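Local coordinates for dihydroneopterin aldolase (Burkholderia thailandensis, PDB 3V9O), which belongs to the dihydroneopterin aldolase family of tunnelling-fold enzymes, forms a four-chain assembly and holds guanine in a pocket between subunits, at residues H92-L97 against T118-A123; V32-G37 against Q47-N52; A83-R88 against D99-S104. One frame throughout, in Å; residues are numbered along the deposited sequence.

In the fold
All three contacts belong to one tunnelling-fold subunit, an antiparallel four-stranded sheet with two helices packed on one face. Contact 1 is buried and polar, joining the start of helix 94-106 to the end of strand 113-120 beside guanine. Contact 2, partly buried, pairs strands 22-34 and 47-58 by backbone hydrogen bonds, with a largely apolar face turned to the helices and Tyr33 and Arg48 on the other. Contact 3, also partly buried, sets helix 76-87 against helix 94-106 through small side chains and waters. Contacts 1 and 3 share helix 94-106, and Leu97 reaches Cys85 and Val86; contacts 1 and 2 meet through neighbouring strands of the sheet.

Contact 1 of 3, residues H92-L97 against T118-A123; sequences HLQETL and TEKPDA. With GUN (guanine), chain G.
The guanine pocket is built around the N-terminal turn of helix 94-106, which rests on the end of strand 113-120. With Leu93 at the N-cap, the backbone N of Gln94 still has its N-H to give, and it donates to guanine O6 at 2.8 Å, nearly straight at 165°. Glu95, bent at chi2, turns its carboxylate to guanine N1 and N2: OE1 accepts from N1 at 2.8 Å and OE2 from N2 at 2.7 Å, a paired grip that suits an acid. The second subunit completes the pocket with Val73, Asp74 and Tyr75. The side chain of Gln94 extends to the strand. Thr118 holds OG1 between its backbone N and carbonyl carbon (chi1 61°), and this donates to Gln94 OE1 at 2.9 Å, in the amide plane on a lone pair. The bond helps to set the amide's rotation, as does Gln94 NE2 bonding to Val130 O. Lys120 runs extended across the amide, its CG 3.6 Å from Gln94 NE2, and carries NZ to a water 2.8 Å away; the water donates to both His92 O and guanine O6. One turn after Leu93, Leu97 CD2 meets Thr118 CG2 at 3.9 Å. Leu97 continues onto Cys85 and Val86 of helix 76-87, while Thr118 lies between strands 47-58 and 127-137, touching Ile51 and bonding through its backbone to Val132.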
# COMPACT_ATOMS: atom_id res chain seq x y z
N HIS A 92 7.30 -3.31 -28.05
CA HIS A 92 8.10 -4.42 -27.52
C HIS A 92 8.36 -4.43 -25.99
O HIS A 92 8.19 -5.47 -25.32
CB HIS A 92 9.42 -4.45 -28.24
CG HIS A 92 9.26 -4.60 -29.72
ND1 HIS A 92 9.35 -5.82 -30.35
CD2 HIS A 92 8.92 -3.69 -30.67
CE1 HIS A 92 9.14 -5.64 -31.65
NE2 HIS A 92 8.87 -4.37 -31.87
N LEU A 93 8.73 -3.29 -25.43
CA LEU A 93 9.06 -3.19 -24.01
C LEU A 93 7.94 -2.59 -23.20
O LEU A 93 7.23 -1.66 -23.64
CB LEU A 93 10.29 -2.27 -23.84
CG LEU A 93 11.55 -2.67 -24.54
CD1 LEU A 93 12.61 -1.60 -24.31
CD2 LEU A 93 11.96 -3.98 -23.97
N GLN A 94 7.79 -3.04 -21.95
CA GLN A 94 6.85 -2.41 -21.02
C GLN A 94 7.21 -0.94 -20.81
O GLN A 94 6.29 -0.12 -20.74
CB GLN A 94 6.84 -3.12 -19.66
CG GLN A 94 6.22 -4.53 -19.73
CD GLN A 94 5.72 -4.98 -18.37
OE1 GLN A 94 5.01 -4.27 -17.68
NE2 GLN A 94 6.09 -6.20 -17.95
N GLU A 95 8.48 -0.58 -20.74
CA GLU A 95 8.88 0.82 -20.58
C GLU A 95 8.31 1.67 -21.70
O GLU A 95 7.87 2.79 -21.43
CB GLU A 95 10.39 0.98 -20.59
CG GLU A 95 11.10 0.51 -19.30
CD GLU A 95 11.35 -1.00 -19.21
OE1 GLU A 95 10.81 -1.83 -19.98
OE2 GLU A 95 12.15 -1.37 -18.33
N THR A 96 8.31 1.16 -22.92
CA THR A 96 7.78 1.96 -24.04
C THR A 96 6.31 2.31 -23.81
O THR A 96 5.92 3.47 -23.96
CB THR A 96 7.99 1.22 -25.31
OG1 THR A 96 9.40 1.06 -25.51
CG2 THR A 96 7.41 1.97 -26.49
N LEU A 97 5.51 1.36 -23.37
CA LEU A 97 4.10 1.61 -23.14
C LEU A 97 3.91 2.47 -21.91
O LEU A 97 3.12 3.44 -21.97
CB LEU A 97 3.41 0.25 -22.96
CG LEU A 97 1.91 0.35 -22.63
CD1 LEU A 97 1.13 1.01 -23.72
CD2 LEU A 97 1.31 -1.08 -22.32
N THR A 118 2.59 -0.62 -15.64
CA THR A 118 2.16 -1.73 -16.50
C THR A 118 2.71 -3.02 -15.92
O THR A 118 3.74 -3.01 -15.26
CB THR A 118 2.66 -1.57 -17.98
OG1 THR A 118 4.09 -1.57 -17.97
CG2 THR A 118 2.18 -0.19 -18.58
N GLU A 119 1.99 -4.13 -16.14
CA GLU A 119 2.54 -5.42 -15.70
C GLU A 119 1.99 -6.49 -16.58
O GLU A 119 0.92 -6.41 -17.17
CB GLU A 119 2.25 -5.64 -14.20
CG GLU A 119 0.75 -5.87 -13.92
CD GLU A 119 0.37 -5.78 -12.47
OE1 GLU A 119 0.92 -4.92 -11.77
OE2 GLU A 119 -0.59 -6.48 -12.06
N LYS A 120 2.77 -7.60 -16.62
CA LYS A 120 2.38 -8.80 -17.34
C LYS A 120 2.12 -9.91 -16.35
O LYS A 120 3.07 -10.51 -15.78
CB LYS A 120 3.53 -9.25 -18.26
CG LYS A 120 3.64 -8.43 -19.48
CD LYS A 120 4.88 -8.97 -20.30
CE LYS A 120 5.22 -8.15 -21.41
NZ LYS A 120 6.26 -8.94 -22.26
N PRO A 121 0.85 -10.24 -16.13
CA PRO A 121 0.54 -11.36 -15.21
C PRO A 121 1.09 -12.68 -15.67
O PRO A 121 1.28 -13.56 -14.79
CB PRO A 121 -0.99 -11.40 -15.15
CG PRO A 121 -1.43 -10.62 -16.43
CD PRO A 121 -0.39 -9.58 -16.62
N ASP A 122 1.29 -12.86 -16.97
CA ASP A 122 1.68 -14.20 -17.49
C ASP A 122 3.13 -14.25 -17.87
O ASP A 122 3.51 -15.26 -18.55
CB ASP A 122 0.78 -14.62 -18.65
CG ASP A 122 -0.66 -14.58 -18.26
OD1 ASP A 122 -0.99 -15.01 -17.14
OD2 ASP A 122 -1.47 -14.05 -19.04
N ALA A 123 3.96 -13.32 -17.46
CA ALA A 123 5.38 -13.42 -17.80
C ALA A 123 6.03 -14.70 -17.30
O ALA A 123 6.83 -15.32 -18.03
CB ALA A 123 6.14 -12.19 -17.27
N9 GUN G . 12.73 -8.39 -20.23
C8 GUN G . 11.81 -8.91 -21.13
N7 GUN G . 10.82 -7.98 -21.52
C5 GUN G . 11.23 -6.84 -20.85
C6 GUN G . 10.63 -5.49 -20.80
O6 GUN G . 9.62 -5.13 -21.42
N1 GUN G . 11.30 -4.57 -19.99
C2 GUN G . 12.40 -4.90 -19.21
N2 GUN G . 12.95 -3.95 -18.38
N3 GUN G . 12.97 -6.18 -19.25
C4 GUN G . 12.33 -7.09 -20.07
O HOH W 1 7.58 -6.59 -22.82

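Contact 2 of 3, residues V32-G37 against Q47-N52; sequences VYMNIG and QRVVIN. With EDO (1,2-ethanediol), chain E; SO4 (sulfate ion), chain H.
A tyrosine ring lying along the aliphatic part of an arginine is the striking feature of this strand pair. Strand 22-34, an outermost strand of the four-stranded antiparallel sheet within this chain, pairs here with strand 47-58. Tyr33 and Arg48 form a non-hydrogen-bonded pair, their side chains alongside each other on one face. Arg48 CG sits over one face of the Tyr33 ring, a CH-pi contact 4.2 Å from the centroid, and Arg48 CD comes to 3.3 Å from Tyr33 OH. The chain then bends at chi3, and the guanidinium plane ends 49° from that of the ring, with NH2 in a salt bridge to Glu31. The flanking pairs are hydrogen-bonded. Val32 and Val49 exchange two nearly straight bonds, with Val49 N to Val32 O the shorter at 2.8 Å. Met34 and Gln47 also exchange two, although Gln47 N approaches Met34 O from above the carbonyl plane, at 2.8 Å. On the other face Val32 CG2 packs against Val49 CB at 3.9 Å, and Ile36 CG2 meets Val49 CG2 tip to tip at 3.8 Å. Beta-branched Val32, Val49 and Ile51 suit this extended backbone; Met34 and Ile51 extend the apolar layer to Val86 and Val82 of helix 76-87. The backbone bonds thus fix the register, while the faces differ: one is mostly hydrocarbon, packed against the helices, and the other combines ring packing with charge.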
# COMPACT_ATOMS: atom_id res chain seq x y z
N VAL A 32 -5.76 -4.90 -20.78
CA VAL A 32 -5.80 -4.87 -22.23
C VAL A 32 -5.12 -6.12 -22.76
O VAL A 32 -4.30 -6.77 -22.07
CB VAL A 32 -5.09 -3.61 -22.81
CG1 VAL A 32 -5.77 -2.30 -22.33
CG2 VAL A 32 -3.60 -3.59 -22.50
N TYR A 33 -5.43 -6.48 -24.00
CA TYR A 33 -4.76 -7.55 -24.68
C TYR A 33 -4.06 -6.91 -25.88
O TYR A 33 -4.69 -6.15 -26.64
CB TYR A 33 -5.75 -8.62 -25.15
CG TYR A 33 -6.35 -9.42 -23.99
CD1 TYR A 33 -7.49 -8.97 -23.36
CD2 TYR A 33 -5.73 -10.60 -23.54
CE1 TYR A 33 -8.05 -9.71 -22.30
CE2 TYR A 33 -6.28 -11.33 -22.49
CZ TYR A 33 -7.44 -10.86 -21.90
OH TYR A 33 -8.00 -11.63 -20.86
N MET A 34 -2.77 -7.18 -26.00
CA MET A 34 -2.02 -6.53 -27.07
C MET A 34 -0.81 -7.38 -27.42
O MET A 34 -0.38 -8.28 -26.65
CB MET A 34 -1.59 -5.12 -26.64
CG MET A 34 -0.64 -5.20 -25.44
SD MET A 34 -0.18 -3.59 -24.77
CE MET A 34 0.62 -2.91 -26.00
N ASN A 35 -0.20 -7.10 -28.57
CA ASN A 35 1.07 -7.71 -28.90
C ASN A 35 2.15 -6.90 -28.20
O ASN A 35 2.17 -5.68 -28.30
CB ASN A 35 1.23 -7.73 -30.42
CG ASN A 35 0.28 -8.71 -31.06
OD1 ASN A 35 0.23 -9.88 -30.67
ND2 ASN A 35 -0.54 -8.23 -31.99
N ILE A 36 2.94 -7.58 -27.37
CA ILE A 36 3.98 -6.91 -26.60
C ILE A 36 5.00 -7.97 -26.27
O ILE A 36 4.66 -9.14 -26.05
CB ILE A 36 3.44 -6.30 -25.33
CG1 ILE A 36 4.54 -5.50 -24.61
CG2 ILE A 36 2.78 -7.36 -24.40
CD1 ILE A 36 3.96 -4.60 -23.53
N GLY A 37 6.28 -7.63 -26.34
CA GLY A 37 7.27 -8.64 -26.07
C GLY A 37 8.54 -8.22 -26.72
O GLY A 37 8.51 -7.83 -27.91
N GLN A 47 -0.94 -10.81 -25.56
CA GLN A 47 -0.73 -11.04 -24.13
C GLN A 47 -1.63 -10.11 -23.34
O GLN A 47 -2.02 -9.02 -23.77
CB GLN A 47 0.74 -10.78 -23.78
CG GLN A 47 1.71 -11.68 -24.52
CD GLN A 47 1.49 -13.17 -24.24
OE1 GLN A 47 1.39 -13.60 -23.08
NE2 GLN A 47 1.42 -13.97 -25.29
N ARG A 48 -1.96 -10.50 -22.11
CA ARG A 48 -2.71 -9.63 -21.20
C ARG A 48 -1.75 -8.71 -20.48
O ARG A 48 -0.74 -9.16 -19.94
CB ARG A 48 -3.47 -10.48 -20.17
CG ARG A 48 -4.60 -9.72 -19.45
CD ARG A 48 -5.60 -10.74 -18.84
NE ARG A 48 -5.03 -11.40 -17.66
CZ ARG A 48 -5.12 -10.94 -16.41
NH1 ARG A 48 -4.57 -11.63 -15.41
NH2 ARG A 48 -5.75 -9.80 -16.17
N VAL A 49 -2.06 -7.42 -20.47
CA VAL A 49 -1.26 -6.40 -19.75
C VAL A 49 -2.21 -5.70 -18.82
O VAL A 49 -3.34 -5.33 -19.22
CB VAL A 49 -0.60 -5.41 -20.75
CG1 VAL A 49 0.19 -4.32 -19.98
CG2 VAL A 49 0.32 -6.15 -21.72
N VAL A 50 -1.81 -5.49 -17.55
CA VAL A 50 -2.68 -4.83 -16.55
C VAL A 50 -2.03 -3.48 -16.20
O VAL A 50 -0.80 -3.41 -15.88
CB VAL A 50 -2.85 -5.70 -15.32
CG1 VAL A 50 -3.64 -4.97 -14.24
CG2 VAL A 50 -3.56 -7.04 -15.70
N ILE A 51 -2.83 -2.43 -16.28
CA ILE A 51 -2.33 -1.03 -16.19
C ILE A 51 -3.01 -0.34 -15.03
O ILE A 51 -4.23 -0.47 -14.84
CB ILE A 51 -2.63 -0.31 -17.50
CG1 ILE A 51 -1.85 -1.04 -18.59
CG2 ILE A 51 -2.14 1.17 -17.40
CD1 ILE A 51 -2.23 -0.73 -19.96
N ASN A 52 -2.26 0.39 -14.21
CA ASN A 52 -2.83 1.19 -13.13
C ASN A 52 -2.35 2.60 -13.31
O ASN A 52 -1.20 2.85 -13.68
CB ASN A 52 -2.36 0.65 -11.75
CG ASN A 52 -3.09 -0.59 -11.39
OD1 ASN A 52 -4.16 -0.50 -10.80
ND2 ASN A 52 -2.60 -1.77 -11.81
C1 EDO E . -4.71 -7.97 -12.01
O1 EDO E . -4.46 -9.21 -12.69
C2 EDO E . -6.15 -7.49 -12.25
O2 EDO E . -6.68 -7.87 -13.54
S SO4 H . 0.47 -4.85 -33.83
O1 SO4 H . 0.78 -5.71 -34.97
O2 SO4 H . 0.02 -3.54 -34.31
O3 SO4 H . -0.60 -5.48 -33.05
O4 SO4 H . 1.66 -4.65 -33.00

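Contact 3 of 3, residues A83-R88 against D99-S104; sequences AQCVAR and DAIAAS. With EDO (1,2-ethanediol), chain F.
The guanidinium of Arg88 has Cys85 CA over one face, offset toward the rim, while O1 of a 1,2-ethanediol and a water oxygen lie at its edge, in its plane. NH1 donates to that O1, and more weakly to O2 of the same ethanediol, which is probably a molecule from the crystallisation liquor. Its O2 in turn donates to Cys85 O, a backbone acceptor near the end of helix 76-87. The edge water accepts from Arg88 NH2 at 3.2 Å and donates to Ala100 O at 2.9 Å, so the arginine reaches the other helix through solvent. Its chain is extended from CG to NE, long enough to carry the charge across to the other helix, and Arg88 NH1 passes close to Ala100 CB. These are the two helices that follow strand 47-58 and lie on the sheet in the tunnelling fold; their short segments run roughly antiparallel, at 139°, with axes 9.4 Å apart at closest approach. Cys85 points into the interface. Its SG stands anti to the carbonyl carbon (chi1 -67°) and points at the other backbone, 3.9 Å from Ala100 CB and likewise 3.9 Å from Ile101 CG1. A compact, polarisable sulfur suits a place so close to a helix backbone, and the methyl of Ala100 takes little room. Ile101 is longer and packs on Val82 of helix 76-87 and on Val116 of strand 113-120. Toward the outer side the contact turns polar: a second water donates to Gln84 OE1 at 2.7 Å and is also hydrogen-bonded to Ser104 OG at 2.9 Å, linking two side chains whose own polar tips, Gln84 OE1 and Ser104 OG, stay 4.4 Å apart.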
# COMPACT_ATOMS: atom_id res chain seq x y z
N ALA A 83 -5.89 3.61 -24.14
CA ALA A 83 -6.35 3.08 -25.43
C ALA A 83 -5.58 3.67 -26.58
O ALA A 83 -5.20 2.93 -27.54
CB ALA A 83 -7.84 3.36 -25.65
N GLN A 84 -5.31 4.97 -26.55
CA GLN A 84 -4.60 5.60 -27.65
C GLN A 84 -3.19 5.02 -27.76
O GLN A 84 -2.71 4.76 -28.86
CB GLN A 84 -4.55 7.10 -27.42
CG GLN A 84 -5.88 7.78 -27.68
CD GLN A 84 -6.00 9.18 -27.09
OE1 GLN A 84 -5.10 9.69 -26.40
NE2 GLN A 84 -7.15 9.82 -27.35
N CYS A 85 -2.53 4.84 -26.63
CA CYS A 85 -1.17 4.30 -26.64
C CYS A 85 -1.10 2.86 -27.11
O CYS A 85 -0.24 2.51 -27.96
CB CYS A 85 -0.51 4.50 -25.26
SG CYS A 85 -0.19 6.20 -24.82
N VAL A 86 -2.03 2.05 -26.66
CA VAL A 86 -2.06 0.63 -27.04
C VAL A 86 -2.37 0.53 -28.54
O VAL A 86 -1.78 -0.32 -29.26
CB VAL A 86 -3.11 -0.10 -26.18
CG1 VAL A 86 -3.40 -1.50 -26.70
CG2 VAL A 86 -2.66 -0.17 -24.75
N ALA A 87 -3.22 1.42 -29.06
CA ALA A 87 -3.66 1.34 -30.45
C ALA A 87 -2.56 1.69 -31.46
O ALA A 87 -2.70 1.42 -32.66
CB ALA A 87 -4.86 2.29 -30.66
N ARG A 88 -1.48 2.31 -30.99
CA ARG A 88 -0.35 2.63 -31.89
C ARG A 88 0.40 1.40 -32.36
O ARG A 88 1.12 1.45 -33.37
CB ARG A 88 0.63 3.61 -31.23
CG ARG A 88 0.02 4.96 -30.88
CD ARG A 88 1.02 5.82 -30.15
NE ARG A 88 0.41 6.96 -29.48
CZ ARG A 88 0.90 7.53 -28.38
NH1 ARG A 88 1.99 7.03 -27.82
NH2 ARG A 88 0.29 8.57 -27.83
N ASP A 99 5.92 4.60 -20.35
CA ASP A 99 6.40 5.96 -20.54
C ASP A 99 5.45 6.72 -21.48
O ASP A 99 5.21 7.95 -21.25
CB ASP A 99 7.78 5.95 -21.18
CG ASP A 99 8.90 5.43 -20.24
OD1 ASP A 99 8.67 5.17 -19.04
OD2 ASP A 99 10.02 5.29 -20.78
N ALA A 100 4.89 6.07 -22.51
CA ALA A 100 4.00 6.75 -23.43
C ALA A 100 2.70 7.15 -22.75
O ALA A 100 2.21 8.27 -22.99
CB ALA A 100 3.72 5.89 -24.66
N ILE A 101 2.16 6.32 -21.86
CA ILE A 101 0.93 6.63 -21.16
C ILE A 101 1.22 7.79 -20.23
O ILE A 101 0.43 8.77 -20.17
CB ILE A 101 0.44 5.42 -20.37
CG1 ILE A 101 -0.05 4.34 -21.34
CG2 ILE A 101 -0.78 5.82 -19.46
CD1 ILE A 101 -0.15 2.95 -20.62
N ALA A 102 2.35 7.73 -19.50
CA ALA A 102 2.66 8.84 -18.60
C ALA A 102 2.83 10.16 -19.36
O ALA A 102 2.31 11.20 -18.90
CB ALA A 102 3.91 8.54 -17.77
N ALA A 103 3.53 10.16 -20.49
CA ALA A 103 3.73 11.40 -21.24
C ALA A 103 2.40 11.95 -21.76
O ALA A 103 2.16 13.19 -21.70
CB ALA A 103 4.70 11.19 -22.39
N SER A 104 1.54 11.07 -22.27
CA SER A 104 0.23 11.50 -22.72
C SER A 104 -0.56 12.18 -21.62
O SER A 104 -1.17 13.24 -21.84
CB SER A 104 -0.51 10.26 -23.27
OG SER A 104 -1.83 10.60 -23.64
C1 EDO F . 4.48 3.70 -28.24
O1 EDO F . 4.47 5.11 -28.45
C2 EDO F . 3.30 3.35 -27.35
O2 EDO F . 2.24 4.29 -27.60
O HOH W 2 -2.45 9.62 -26.26
O HOH W 3 2.48 9.34 -25.63